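Side-chain contact in small TOPRIM domain protein (Geobacillus stearothermophilus, PDB 2FCJ), which is of unknown function but carries a Toprim fold, the nucleotidyl-transfer and hydrolysis domain of topoisomerases and primases, so it probably acts on nucleic acids: residues T35-D38 against A39-E42. Numbering follows the deposited sequence.
Sequences TISD and ARLE
A39 sets its CB 4.1 Å from OG of S37, the N-cap residue of helix 38-47, the helix that comes after strand 28-31 of the parallel sheet in this Toprim domain. One residue on, R40 closes the cap: its backbone N–H gives the N-capping hydrogen bond to S37 OG across 3.0 Å, nearly straight at 162°. S37 can accept it because OG sits between its own backbone N and carbonyl carbon (chi1 66°), turned toward the first turn of the helix. The R40 side chain then runs past the same hydroxyl, CG 3.2 Å from OG, and its CB packs at 3.7 Å on CG1 of I36, the residue before the cap. With L41 the i to i+4 helical hydrogen bonds begin, N to S37 O at 3.0 Å, while I36 CD1 lies 3.9 Å from that same N. An alanine in place of I36 would probably leave R40 CB without its apolar neighbour and open a gap beside the first turn. On the side facing helix 61-73, L41 meets F70 and M73, D38 OD2 forms a salt bridge with R72, and OD1 takes a hydrogen bond from Q69 NE2. At E42 the backbone N makes the next helical hydrogen bond, to D38 O at 2.8 Å, tilted 18° from the carbonyl plane.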
ATOM      1  N   THR A  35       5.242   9.779   9.151  1.00 28.65           N
ATOM      2  CA  THR A  35       5.618  10.727   8.110  1.00 27.98           C
ATOM      3  C   THR A  35       6.947  10.353   7.471  1.00 27.76           C
ATOM      4  O   THR A  35       7.794   9.709   8.091  1.00 29.12           O
ATOM      5  CB  THR A  35       5.716  12.157   8.659  1.00 32.41           C
ATOM      6  OG1 THR A  35       6.707  12.203   9.694  1.00 33.81           O
ATOM      7  CG2 THR A  35       4.376  12.600   9.217  1.00 34.01           C
ATOM      8  N   ILE A  36       7.124  10.777   6.224  1.00 24.77           N
ATOM      9  CA  ILE A  36       8.350  10.541   5.473  1.00 24.04           C
ATOM     10  C   ILE A  36       8.741  11.865   4.830  1.00 21.48           C
ATOM     11  O   ILE A  36       7.883  12.615   4.367  1.00 21.74           O
ATOM     12  CB  ILE A  36       8.140   9.461   4.375  1.00 24.05           C
ATOM     13  CG1 ILE A  36       9.392   9.304   3.504  1.00 25.50           C
ATOM     14  CG2 ILE A  36       6.928   9.798   3.507  1.00 25.78           C
ATOM     15  CD1 ILE A  36       9.429   8.006   2.687  1.00 26.60           C
ATOM     16  N   SER A  37      10.023  12.203   4.889  1.00 20.44           N
ATOM     17  CA  SER A  37      10.458  13.462   4.320  1.00 19.54           C
ATOM     18  C   SER A  37      10.316  13.451   2.811  1.00 17.94           C
ATOM     19  O   SER A  37      10.403  12.399   2.151  1.00 18.35           O
ATOM     20  CB  SER A  37      11.916  13.730   4.662  1.00 19.37           C
ATOM     21  OG  SER A  37      12.741  12.768   4.030  1.00 21.38           O
ATOM     22  N   ASP A  38      10.171  14.641   2.254  1.00 17.90           N
ATOM     23  CA  ASP A  38      10.176  14.778   0.811  1.00 18.10           C
ATOM     24  C   ASP A  38      11.411  14.103   0.213  1.00 19.31           C
ATOM     25  O   ASP A  38      11.328  13.458  -0.828  1.00 20.26           O
ATOM     26  CB  ASP A  38      10.162  16.248   0.404  1.00 18.81           C
ATOM     27  CG  ASP A  38       8.810  16.916   0.604  1.00 19.44           C
ATOM     28  OD1 ASP A  38       7.804  16.257   0.953  1.00 20.38           O
ATOM     29  OD2 ASP A  38       8.748  18.128   0.305  1.00 19.63           O
ATOM     30  N   ALA A  39      12.579  14.334   0.800  1.00 19.33           N
ATOM     31  CA  ALA A  39      13.816  13.808   0.229  1.00 19.09           C
ATOM     32  C   ALA A  39      13.841  12.278   0.216  1.00 20.40           C
ATOM     33  O   ALA A  39      14.277  11.662  -0.759  1.00 20.02           O
ATOM     34  CB  ALA A  39      15.026  14.353   0.983  1.00 19.40           C
ATOM     35  N   ARG A  40      13.376  11.654   1.291  1.00 20.87           N
ATOM     36  CA  ARG A  40      13.291  10.193   1.306  1.00 22.57           C
ATOM     37  C   ARG A  40      12.277   9.669   0.283  1.00 20.85           C
ATOM     38  O   ARG A  40      12.510   8.676  -0.400  1.00 20.85           O
ATOM     39  CB  ARG A  40      12.964   9.673   2.714  1.00 24.22           C
ATOM     40  CG  ARG A  40      14.067   9.880   3.750  1.00 28.25           C
ATOM     41  CD  ARG A  40      13.677   9.269   5.093  1.00 29.47           C
ATOM     42  NE  ARG A  40      13.379   7.844   4.971  1.00 33.62           N
ATOM     43  CZ  ARG A  40      14.194   6.871   5.366  1.00 35.53           C
ATOM     44  NH1 ARG A  40      13.846   5.602   5.196  1.00 36.74           N
ATOM     45  NH2 ARG A  40      15.356   7.167   5.934  1.00 36.49           N
ATOM     46  N   LEU A  41      11.179  10.394   0.114  1.00 21.19           N
ATOM     47  CA  LEU A  41      10.193  10.033  -0.898  1.00 22.63           C
ATOM     48  C   LEU A  41      10.745  10.165  -2.311  1.00 21.65           C
ATOM     49  O   LEU A  41      10.505   9.309  -3.147  1.00 22.74           O
ATOM     50  CB  LEU A  41       8.946  10.892  -0.724  0.50 20.26           C
ATOM     51  CG  LEU A  41       7.715  10.412  -1.476  0.50 19.31           C
ATOM     52  CD1 LEU A  41       7.514   8.912  -1.264  0.50 17.35           C
ATOM     53  CD2 LEU A  41       6.494  11.183  -1.031  0.50 18.44           C
ATOM     54  N   GLU A  42      11.469  11.245  -2.585  1.00 20.95           N
ATOM     55  CA  GLU A  42      12.103  11.408  -3.887  1.00 22.01           C
ATOM     56  C   GLU A  42      13.080  10.271  -4.155  1.00 20.82           C
ATOM     57  O   GLU A  42      13.125   9.735  -5.264  1.00 21.44           O
ATOM     58  CB  GLU A  42      12.834  12.755  -3.980  1.00 20.34           C
ATOM     59  CG  GLU A  42      13.589  12.991  -5.285  1.00 21.96           C
ATOM     60  CD  GLU A  42      14.281  14.340  -5.326  0.50 21.98           C
ATOM     61  OE1 GLU A  42      14.349  15.007  -4.275  0.50 23.36           O
ATOM     62  OE2 GLU A  42      14.763  14.725  -6.412  0.50 23.67           O
TER